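Local coordinates for scaffolding protein (Clostridium cellulolyticum, PDB 1G43), which probably anchors the cellulosome to crystalline cellulose through its family IIIa cellulose-binding domain, a beta-sandwich, at residues 27-31 with 106-110; 2-8 with 150-156; 88-92 with 129-133; 142-146 with 155-159. All coordinates share one frame. Numbering follows the deposited sequence.

Contact 1: 27-31 with 106-110; sequences KVTNT and LPAGG
Strand 18-30 ends here against the tight turn that leads into its sheet neighbour, strand 111-120. Segment 27-31 is extended through Asn30; segment 106-110 forms a type II beta turn from Pro107 to Gly110, closed by Gly110 N to Pro107 O at 2.5 Å. The CA atoms of Asn30 and Gly109 are 4.9 Å apart. Val28 points sideways to the turn and packs on Val6, Val8, Leu41 and Leu43; Val28 O lies 4.2 Å from Leu106 CD2. Thr29 (chi1 m) offers its CA to Gly110 O in a CA-H...O contact of 3.4 Å, while its hydroxyl bonds to Ser111. Asn30 points at the turn and does most of the work. Asn30 N donates to Gly110 O at 2.8 Å, Asn30 O accepts a weak bond from Gly109 N at 2.8 Å, and with chi1 t Asn30 ND2 reaches Leu106 O at 2.9 Å; the same carboxamide also bonds Ser34 O and Ser32 OG. Asn30 CB touches Leu106 CD2 at 3.7 Å. Thr31 then turns away. Glycine suits both late turn positions: Gly109 has the positive phi (75°) of a type II turn, and a CB on Gly110 would strike Pro107 O. The carboxamide NH2 adds a second donor beyond the span of the main chain, so one residue holds the turn at Gly109 and Gly110 through its backbone and the preceding Leu106 through its side chain.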
loop_
_atom_site.group_PDB
_atom_site.type_symbol
_atom_site.label_atom_id
_atom_site.label_comp_id
_atom_site.label_asym_id
_atom_site.label_seq_id
_atom_site.Cartn_x
_atom_site.Cartn_y
_atom_site.Cartn_z
ATOM N N LYS A 27 0.581 3.501 7.121
ATOM C CA LYS A 27 1.505 3.954 8.154
ATOM C C LYS A 27 2.096 2.624 8.610
ATOM O O LYS A 27 1.429 1.826 9.248
ATOM C CB LYS A 27 0.788 4.674 9.297
ATOM C CG LYS A 27 1.718 5.685 9.985
ATOM C CD LYS A 27 1.153 6.235 11.294
ATOM C CE LYS A 27 0.289 7.478 11.036
ATOM N NZ LYS A 27 1.048 8.563 10.277
ATOM N N VAL A 28 3.334 2.364 8.206
ATOM C CA VAL A 28 4.020 1.120 8.512
ATOM C C VAL A 28 4.978 1.303 9.689
ATOM O O VAL A 28 5.812 2.220 9.698
ATOM C CB VAL A 28 4.813 0.614 7.269
ATOM C CG1 VAL A 28 5.636 -0.604 7.632
ATOM C CG2 VAL A 28 3.853 0.263 6.127
ATOM N N THR A 29 4.823 0.445 10.699
ATOM C CA THR A 29 5.669 0.507 11.886
ATOM C C THR A 29 6.569 -0.706 12.035
ATOM O O THR A 29 6.112 -1.858 11.990
ATOM C CB THR A 29 4.843 0.631 13.142
ATOM O OG1 THR A 29 4.131 1.867 13.108
ATOM C CG2 THR A 29 5.748 0.604 14.367
ATOM N N ASN A 30 7.853 -0.428 12.206
ATOM C CA ASN A 30 8.870 -1.463 12.374
ATOM C C ASN A 30 8.740 -1.972 13.799
ATOM O O ASN A 30 9.118 -1.298 14.746
ATOM C CB ASN A 30 10.265 -0.854 12.142
ATOM C CG ASN A 30 11.397 -1.895 12.170
ATOM O OD1 ASN A 30 11.231 -3.037 12.627
ATOM N ND2 ASN A 30 12.561 -1.487 11.690
ATOM N N THR A 31 8.175 -3.159 13.954
ATOM C CA THR A 31 8.015 -3.736 15.276
ATOM C C THR A 31 8.910 -4.948 15.438
ATOM O O THR A 31 8.751 -5.740 16.376
ATOM C CB THR A 31 6.587 -4.165 15.521
ATOM O OG1 THR A 31 6.230 -5.182 14.575
ATOM C CG2 THR A 31 5.662 -2.971 15.402
ATOM N N LEU A 106 14.518 1.748 7.877
ATOM C CA LEU A 106 13.551 2.164 8.874
ATOM C C LEU A 106 14.069 1.640 10.203
ATOM O O LEU A 106 14.239 0.444 10.396
ATOM C CB LEU A 106 12.183 1.589 8.556
ATOM C CG LEU A 106 11.023 1.999 9.472
ATOM C CD1 LEU A 106 10.715 3.520 9.339
ATOM C CD2 LEU A 106 9.814 1.174 9.104
ATOM N N PRO A 107 14.334 2.538 11.143
ATOM C CA PRO A 107 14.847 2.100 12.445
ATOM C C PRO A 107 13.824 1.330 13.285
ATOM O O PRO A 107 12.613 1.589 13.217
ATOM C CB PRO A 107 15.249 3.411 13.120
ATOM C CG PRO A 107 15.332 4.434 11.954
ATOM C CD PRO A 107 14.185 3.999 11.092
ATOM N N ALA A 108 14.330 0.395 14.090
ATOM C CA ALA A 108 13.503 -0.401 14.991
ATOM C C ALA A 108 12.533 0.548 15.707
ATOM O O ALA A 108 12.941 1.582 16.241
ATOM C CB ALA A 108 14.408 -1.136 16.013
ATOM N N GLY A 109 11.252 0.194 15.710
ATOM C CA GLY A 109 10.256 1.043 16.332
ATOM C C GLY A 109 9.920 2.290 15.514
ATOM O O GLY A 109 9.118 3.111 15.956
ATOM N N GLY A 110 10.530 2.452 14.337
ATOM C CA GLY A 110 10.228 3.612 13.501
ATOM C C GLY A 110 8.955 3.446 12.643
ATOM O O GLY A 110 8.419 2.340 12.491
#

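Contact 2: 2-8 with 150-156; sequences GTGVVSV and VGGTLAY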
loop_
_atom_site.group_PDB
_atom_site.type_symbol
_atom_site.label_atom_id
_atom_site.label_comp_id
_atom_site.label_asym_id
_atom_site.label_seq_id
_atom_site.Cartn_x
_atom_site.Cartn_y
_atom_site.Cartn_z
ATOM N N GLY A 2 1.096 -13.959 9.221
ATOM C CA GLY A 2 2.001 -12.827 9.130
ATOM C C GLY A 2 3.040 -12.893 10.223
ATOM O O GLY A 2 2.737 -13.269 11.376
ATOM N N THR A 3 4.264 -12.500 9.861
ATOM C CA THR A 3 5.418 -12.535 10.768
ATOM C C THR A 3 5.457 -11.455 11.869
ATOM O O THR A 3 6.185 -11.606 12.867
ATOM C CB THR A 3 6.726 -12.476 9.953
ATOM O OG1 THR A 3 6.665 -11.353 9.055
ATOM C CG2 THR A 3 6.921 -13.761 9.150
ATOM N N GLY A 4 4.710 -10.372 11.709
ATOM C CA GLY A 4 4.696 -9.352 12.755
ATOM C C GLY A 4 5.987 -8.553 12.896
ATOM O O GLY A 4 6.290 -8.002 13.956
ATOM N N VAL A 5 6.750 -8.515 11.812
ATOM C CA VAL A 5 7.995 -7.780 11.748
ATOM C C VAL A 5 7.619 -6.312 11.668
ATOM O O VAL A 5 8.400 -5.427 12.026
ATOM C CB VAL A 5 8.772 -8.233 10.509
ATOM C CG1 VAL A 5 9.585 -7.085 9.921
ATOM C CG2 VAL A 5 9.698 -9.391 10.908
ATOM N N VAL A 6 6.407 -6.058 11.182
ATOM C CA VAL A 6 5.876 -4.693 11.081
ATOM C C VAL A 6 4.383 -4.694 11.368
ATOM O O VAL A 6 3.716 -5.713 11.249
ATOM C CB VAL A 6 6.115 -4.069 9.679
ATOM C CG1 VAL A 6 7.579 -4.117 9.361
ATOM C CG2 VAL A 6 5.310 -4.793 8.609
ATOM N N SER A 7 3.875 -3.546 11.771
ATOM C CA SER A 7 2.461 -3.377 12.044
ATOM C C SER A 7 2.019 -2.383 10.967
ATOM O O SER A 7 2.804 -1.512 10.586
ATOM C CB SER A 7 2.304 -2.751 13.433
ATOM O OG SER A 7 0.976 -2.286 13.676
ATOM N N VAL A 8 0.790 -2.473 10.474
ATOM C CA VAL A 8 0.371 -1.503 9.450
ATOM C C VAL A 8 -1.024 -0.895 9.617
ATOM O O VAL A 8 -1.979 -1.593 9.947
ATOM C CB VAL A 8 0.428 -2.120 8.039
ATOM C CG1 VAL A 8 -0.040 -1.071 7.004
ATOM C CG2 VAL A 8 1.839 -2.625 7.737
ATOM N N VAL A 150 7.880 -8.472 3.845
ATOM C CA VAL A 150 9.225 -8.044 4.160
ATOM C C VAL A 150 10.136 -9.118 3.639
ATOM O O VAL A 150 10.018 -10.299 4.032
ATOM C CB VAL A 150 9.403 -7.894 5.645
ATOM C CG1 VAL A 150 10.871 -7.737 5.970
ATOM C CG2 VAL A 150 8.621 -6.671 6.116
ATOM N N GLY A 151 11.026 -8.733 2.724
ATOM C CA GLY A 151 11.946 -9.703 2.157
ATOM C C GLY A 151 11.258 -10.856 1.432
ATOM O O GLY A 151 11.856 -11.920 1.242
ATOM N N GLY A 152 10.010 -10.682 1.017
ATOM C CA GLY A 152 9.364 -11.769 0.300
ATOM C C GLY A 152 8.425 -12.623 1.121
ATOM O O GLY A 152 7.813 -13.530 0.579
ATOM N N THR A 153 8.312 -12.365 2.418
ATOM C CA THR A 153 7.385 -13.141 3.234
ATOM C C THR A 153 6.396 -12.220 3.965
ATOM O O THR A 153 6.751 -11.117 4.404
ATOM C CB THR A 153 8.132 -14.043 4.261
ATOM O OG1 THR A 153 8.664 -13.239 5.324
ATOM C CG2 THR A 153 9.288 -14.779 3.579
ATOM N N LEU A 154 5.152 -12.676 4.070
ATOM C CA LEU A 154 4.070 -11.924 4.706
ATOM C C LEU A 154 4.402 -11.535 6.125
ATOM O O LEU A 154 4.707 -12.399 6.945
ATOM C CB LEU A 154 2.790 -12.771 4.700
ATOM C CG LEU A 154 1.466 -12.159 5.158
ATOM C CD1 LEU A 154 0.995 -11.099 4.188
ATOM C CD2 LEU A 154 0.431 -13.272 5.206
ATOM N N ALA A 155 4.322 -10.243 6.425
ATOM C CA ALA A 155 4.629 -9.747 7.758
ATOM C C ALA A 155 3.398 -9.192 8.471
ATOM O O ALA A 155 3.374 -9.107 9.705
ATOM C CB ALA A 155 5.718 -8.679 7.673
ATOM N N TYR A 156 2.387 -8.810 7.688
ATOM C CA TYR A 156 1.131 -8.249 8.213
ATOM C C TYR A 156 -0.028 -8.431 7.218
ATOM O O TYR A 156 0.167 -8.414 5.994
ATOM C CB TYR A 156 1.295 -6.762 8.505
ATOM C CG TYR A 156 0.016 -6.061 8.929
ATOM C CD1 TYR A 156 -0.406 -6.053 10.266
ATOM C CD2 TYR A 156 -0.805 -5.442 7.976
ATOM C CE1 TYR A 156 -1.623 -5.450 10.639
ATOM C CE2 TYR A 156 -2.021 -4.836 8.333
ATOM C CZ TYR A 156 -2.424 -4.844 9.659
ATOM O OH TYR A 156 -3.630 -4.256 9.977
HETATM O O HOH W 1 8.121 -10.662 7.256
#
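A classic beta bulge, in which Ala155 and Tyr156 both face Ala148 on strand 147-150, lies where the chain turns a corner at Tyr156, and the N-terminal segment hydrogen-bonds beside it. Thr3 N donates to Leu154 O at 3.0 Å and Gly4 N to Ala155 O at 2.7 Å, so successive amides grip successive carbonyls. Gly4 has a positive phi (70°), which glycine adopts easily, and here the chain swings round into strand 6-11. Water 1 donates to Thr153 O at 3.2 Å and lies near Thr3 OG1, whose position is less certain. In this beta-sandwich the segment thus passes from the edge of one sheet to a strand of the other, and small apolar side chains fill the gap: Val5 CG1 meets Val150 CG2 at 3.9 Å, Val150 being placed by the type I' turn that runs from it to Thr153, and Val6 CG2 meets Ala155 CB at 4.0 Å. Val8 CB sits over one face of the Tyr156 ring in a CH-pi contact, 3.9 Å from the ring centroid.

Contact 3: 88-92 with 129-133; sequences VTNAD and SNDWS. With CA (calcium ion), chain B.
This is a loop-to-hairpin contact beside the calcium site of the beta-sandwich: the turn joining antiparallel strands 77-88 and 91-99 rests on the irregular segment 129-133. A type II turn runs from Val88 to Ala91, making a two-residue beta hairpin closed by Val88 N to Ala91 O and Ala91 N to Val88 O, both 3.1 Å. Asn90 takes the positive-phi position (71°), which asparagine tolerates better than most residues with a side chain. The CA atoms of Asn90 and Trp132 are 5.0 Å apart. One hydrogen bond joins the segments, Trp132 N to Asn90 O at 2.8 Å, while Asn90 CA lies 3.3 Å from Asn130 O in a CA-H...O contact. Ala91 CB packs on Trp132 CB at 3.9 Å; the indole, with chi1 t, leads away from the hairpin, packing on Pro160 and taking Lys145 in a cation-pi contact. On the metal side, Asn130 (chi1 p) and Asp131 (chi1 m) turn their oxygens to the calcium, whose site Thr48, Asp50 and Asp127 complete. Oxygen-bearing side chains suit this hard cation: Asn130 OD1 and Asp131 OD1 each bind it at 2.5 Å, and water 2, 2.8 Å from the ion, donates to Asp131 OD2 at 2.6 Å.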
loop_
_atom_site.group_PDB
_atom_site.type_symbol
_atom_site.label_atom_id
_atom_site.label_comp_id
_atom_site.label_asym_id
_atom_site.label_seq_id
_atom_site.Cartn_x
_atom_site.Cartn_y
_atom_site.Cartn_z
ATOM N N VAL A 88 -9.899 -14.319 -7.806
ATOM C CA VAL A 88 -10.828 -14.723 -6.751
ATOM C C VAL A 88 -11.956 -13.692 -6.706
ATOM O O VAL A 88 -11.894 -12.676 -7.384
ATOM C CB VAL A 88 -10.173 -14.791 -5.338
ATOM C CG1 VAL A 88 -9.078 -15.859 -5.310
ATOM C CG2 VAL A 88 -9.644 -13.424 -4.930
ATOM N N THR A 89 -12.989 -13.947 -5.913
ATOM C CA THR A 89 -14.113 -13.010 -5.812
ATOM C C THR A 89 -13.609 -11.669 -5.263
ATOM O O THR A 89 -13.001 -11.618 -4.177
ATOM C CB THR A 89 -15.214 -13.507 -4.818
ATOM O OG1 THR A 89 -15.500 -14.896 -5.043
ATOM C CG2 THR A 89 -16.482 -12.693 -4.999
ATOM N N ASN A 90 -13.881 -10.596 -6.000
ATOM C CA ASN A 90 -13.496 -9.252 -5.617
ATOM C C ASN A 90 -12.016 -8.937 -5.689
ATOM O O ASN A 90 -11.552 -7.952 -5.110
ATOM C CB ASN A 90 -14.052 -8.920 -4.238
ATOM C CG ASN A 90 -15.536 -8.754 -4.284
ATOM O OD1 ASN A 90 -16.187 -8.417 -3.297
ATOM N ND2 ASN A 90 -16.095 -8.992 -5.454
ATOM N N ALA A 91 -11.285 -9.755 -6.436
ATOM C CA ALA A 91 -9.869 -9.519 -6.575
ATOM C C ALA A 91 -9.274 -10.130 -7.849
ATOM O O ALA A 91 -8.963 -11.322 -7.863
ATOM C CB ALA A 91 -9.142 -10.045 -5.351
ATOM N N ASP A 92 -9.133 -9.339 -8.918
ATOM C CA ASP A 92 -8.504 -9.855 -10.124
ATOM C C ASP A 92 -7.151 -9.187 -10.408
ATOM O O ASP A 92 -6.435 -9.610 -11.309
ATOM C CB ASP A 92 -9.416 -9.764 -11.359
ATOM C CG ASP A 92 -10.014 -8.386 -11.575
ATOM O OD1 ASP A 92 -9.285 -7.389 -11.573
ATOM O OD2 ASP A 92 -11.227 -8.301 -11.772
ATOM N N SER A 129 -16.793 -0.855 -4.620
ATOM C CA SER A 129 -17.575 -1.748 -3.790
ATOM C C SER A 129 -17.302 -3.222 -4.007
ATOM O O SER A 129 -17.639 -4.021 -3.145
ATOM C CB SER A 129 -19.094 -1.449 -3.887
ATOM O OG SER A 129 -19.731 -2.000 -5.030
ATOM N N ASN A 130 -16.704 -3.596 -5.132
ATOM C CA ASN A 130 -16.374 -5.017 -5.345
ATOM C C ASN A 130 -14.848 -5.217 -5.316
ATOM O O ASN A 130 -14.298 -6.067 -6.012
ATOM C CB ASN A 130 -16.957 -5.538 -6.664
ATOM C CG ASN A 130 -16.494 -4.743 -7.856
ATOM O OD1 ASN A 130 -15.748 -3.807 -7.708
ATOM N ND2 ASN A 130 -16.939 -5.124 -9.048
ATOM N N ASP A 131 -14.191 -4.386 -4.515
ATOM C CA ASP A 131 -12.756 -4.453 -4.304
ATOM C C ASP A 131 -12.476 -5.074 -2.938
ATOM O O ASP A 131 -12.925 -4.602 -1.888
ATOM C CB ASP A 131 -12.107 -3.068 -4.379
ATOM C CG ASP A 131 -12.180 -2.479 -5.764
ATOM O OD1 ASP A 131 -12.544 -3.206 -6.701
ATOM O OD2 ASP A 131 -11.875 -1.287 -5.918
ATOM N N TRP A 132 -11.712 -6.148 -2.985
ATOM C CA TRP A 132 -11.319 -6.901 -1.830
ATOM C C TRP A 132 -10.693 -6.057 -0.722
ATOM O O TRP A 132 -11.047 -6.217 0.431
ATOM C CB TRP A 132 -10.340 -7.982 -2.264
ATOM C CG TRP A 132 -10.208 -9.059 -1.277
ATOM C CD1 TRP A 132 -11.040 -10.131 -1.116
ATOM C CD2 TRP A 132 -9.203 -9.170 -0.266
ATOM N NE1 TRP A 132 -10.612 -10.904 -0.068
ATOM C CE2 TRP A 132 -9.485 -10.334 0.473
ATOM C CE3 TRP A 132 -8.090 -8.396 0.086
ATOM C CZ2 TRP A 132 -8.697 -10.741 1.541
ATOM C CZ3 TRP A 132 -7.309 -8.799 1.141
ATOM C CH2 TRP A 132 -7.616 -9.966 1.861
ATOM N N SER A 133 -9.761 -5.167 -1.046
ATOM C CA SER A 133 -9.142 -4.378 0.020
ATOM C C SER A 133 -9.890 -3.095 0.343
ATOM O O SER A 133 -9.407 -2.286 1.113
ATOM C CB SER A 133 -7.704 -4.004 -0.343
ATOM O OG SER A 133 -6.925 -5.158 -0.567
HETATM CA CA CA B . -13.774 -2.792 -8.829
HETATM O O HOH W 2 -12.104 -0.629 -8.400
#

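Contact 4: 142-146 with 155-159; sequences DWQKI and AYGST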
loop_
_atom_site.group_PDB
_atom_site.type_symbol
_atom_site.label_atom_id
_atom_site.label_comp_id
_atom_site.label_asym_id
_atom_site.label_seq_id
_atom_site.Cartn_x
_atom_site.Cartn_y
_atom_site.Cartn_z
ATOM N N ASP A 142 -6.534 -0.222 11.809
ATOM C CA ASP A 142 -5.966 -1.546 11.574
ATOM C C ASP A 142 -6.884 -2.223 10.578
ATOM O O ASP A 142 -7.999 -2.592 10.932
ATOM C CB ASP A 142 -5.962 -2.363 12.864
ATOM C CG ASP A 142 -5.377 -3.761 12.672
ATOM O OD1 ASP A 142 -4.153 -3.900 12.398
ATOM O OD2 ASP A 142 -6.151 -4.735 12.797
ATOM N N TRP A 143 -6.437 -2.371 9.341
ATOM C CA TRP A 143 -7.254 -2.991 8.313
ATOM C C TRP A 143 -6.426 -4.161 7.781
ATOM O O TRP A 143 -5.388 -3.999 7.135
ATOM C CB TRP A 143 -7.586 -1.948 7.230
ATOM C CG TRP A 143 -8.336 -2.449 6.010
ATOM C CD1 TRP A 143 -7.928 -2.354 4.716
ATOM C CD2 TRP A 143 -9.631 -3.087 5.975
ATOM N NE1 TRP A 143 -8.877 -2.890 3.875
ATOM C CE2 TRP A 143 -9.930 -3.347 4.620
ATOM C CE3 TRP A 143 -10.562 -3.458 6.955
ATOM C CZ2 TRP A 143 -11.117 -3.967 4.215
ATOM C CZ3 TRP A 143 -11.750 -4.082 6.557
ATOM C CH2 TRP A 143 -12.015 -4.331 5.203
ATOM N N GLN A 144 -6.921 -5.349 8.082
ATOM C CA GLN A 144 -6.287 -6.608 7.724
ATOM C C GLN A 144 -6.445 -7.060 6.276
ATOM O O GLN A 144 -5.940 -8.134 5.899
ATOM C CB GLN A 144 -6.845 -7.691 8.634
ATOM C CG GLN A 144 -5.905 -8.824 8.851
ATOM C CD GLN A 144 -4.997 -8.579 10.031
ATOM O OE1 GLN A 144 -5.089 -7.523 10.714
ATOM N NE2 GLN A 144 -4.109 -9.546 10.294
ATOM N N LYS A 145 -7.153 -6.275 5.466
ATOM C CA LYS A 145 -7.346 -6.658 4.071
ATOM C C LYS A 145 -6.275 -6.116 3.099
ATOM O O LYS A 145 -6.430 -6.160 1.869
ATOM C CB LYS A 145 -8.745 -6.269 3.581
ATOM C CG LYS A 145 -9.898 -7.090 4.149
ATOM C CD LYS A 145 -9.687 -8.558 3.918
ATOM C CE LYS A 145 -11.004 -9.334 3.918
ATOM N NZ LYS A 145 -11.775 -9.041 2.668
ATOM N N ILE A 146 -5.191 -5.592 3.649
ATOM C CA ILE A 146 -4.099 -5.146 2.802
ATOM C C ILE A 146 -2.903 -5.932 3.307
ATOM O O ILE A 146 -2.915 -6.428 4.439
ATOM C CB ILE A 146 -3.877 -3.624 2.879
ATOM C CG1 ILE A 146 -4.040 -3.112 4.304
ATOM C CG2 ILE A 146 -4.832 -2.924 1.914
ATOM C CD1 ILE A 146 -2.729 -2.962 5.038
ATOM N N ALA A 155 4.322 -10.243 6.425
ATOM C CA ALA A 155 4.629 -9.747 7.758
ATOM C C ALA A 155 3.398 -9.192 8.471
ATOM O O ALA A 155 3.374 -9.107 9.705
ATOM C CB ALA A 155 5.718 -8.679 7.673
ATOM N N TYR A 156 2.387 -8.810 7.688
ATOM C CA TYR A 156 1.131 -8.249 8.213
ATOM C C TYR A 156 -0.028 -8.431 7.218
ATOM O O TYR A 156 0.167 -8.414 5.994
ATOM C CB TYR A 156 1.295 -6.762 8.505
ATOM C CG TYR A 156 0.016 -6.061 8.929
ATOM C CD1 TYR A 156 -0.406 -6.053 10.266
ATOM C CD2 TYR A 156 -0.805 -5.442 7.976
ATOM C CE1 TYR A 156 -1.623 -5.450 10.639
ATOM C CE2 TYR A 156 -2.021 -4.836 8.333
ATOM C CZ TYR A 156 -2.424 -4.844 9.659
ATOM O OH TYR A 156 -3.630 -4.256 9.977
ATOM N N GLY A 157 -1.229 -8.634 7.756
ATOM C CA GLY A 157 -2.405 -8.786 6.922
ATOM C C GLY A 157 -2.679 -10.143 6.301
ATOM O O GLY A 157 -2.244 -11.185 6.790
ATOM N N SER A 158 -3.415 -10.121 5.197
ATOM C CA SER A 158 -3.780 -11.344 4.503
ATOM C C SER A 158 -3.914 -11.083 3.006
ATOM O O SER A 158 -3.894 -9.928 2.575
ATOM C CB SER A 158 -5.105 -11.857 5.052
ATOM O OG SER A 158 -5.989 -10.762 5.207
ATOM N N THR A 159 -4.050 -12.157 2.234
ATOM C CA THR A 159 -4.189 -12.074 0.791
ATOM C C THR A 159 -5.481 -12.845 0.473
ATOM O O THR A 159 -5.862 -13.726 1.240
ATOM C CB THR A 159 -3.038 -12.826 0.068
ATOM O OG1 THR A 159 -3.186 -14.225 0.314
ATOM C CG2 THR A 159 -1.658 -12.431 0.600
#
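Two short hydrogen bonds pin the C-terminal segment 155-159 to the loop 142-146. Tyr156 OH donates to Asp142 OD1 at 2.5 Å, a strong phenol-carboxylate pairing, and Ser158 OG donates to Gln144 O at 2.7 Å. The Tyr156 side chain, extended with chi1 t, is long enough to span to the far end of the loop, whereas the short Ser158 serves a carbonyl close at hand. Between these bonds the CA atoms of Gln144 and Gly157 come within 4.5 Å. Gly157 CA makes a CA-H...O contact of 3.5 Å with Ile146 O, nearly straight at the hydrogen (163°). Glycine fits because a CB on Gly157 would fall about 2.0 Å from Ile146 O and, at these backbone angles, jam against the carbonyl of Tyr156. The polar end of Gln144 comes near the phenol, OE1 lying 3.7 Å from Tyr156 OH. Beyond these bonds, buried Ile146 sets its CD1 at the edge of the Tyr156 ring, 3.9 Å from CE2. Ala155 and Tyr156 form a classic beta bulge opposite Ala148, where the chain leaves the edge strand of the beta-sandwich. The contact lies just beyond the antiparallel pair 147-150 and 153-155; Val8 of strand 6-11 packs on both Ile146 and Tyr156, Tyr45 of strand 41-47 touches Ile146, and the Trp143 indole meets Phe10 and bonds through NE1 to Ser133.

From the N terminus, segment 2-8 waits for almost the whole chain before contact 2 closes with 150-156, so contacts 1 and 3 both lie within its span. Those two cross, since 88-92 falls between 27-31 and 106-110 while 129-133 follows both, yet they stand on opposite sides of the chain's centre, their own centres about 29 Å apart. Contact 4 follows both and closes a short loop, its second segment sharing Ala155 and Tyr156 with contact 2. Strand pairing between 6-11 and 18-30 joins contacts 1 and 2, with Ser7 N 2.8 Å from Thr29 O. Ser133 OG to Lys145 O, 2.7 Å, links 129-133 with 142-146, and Trp132 packs on Ser158 of the C-terminal segment.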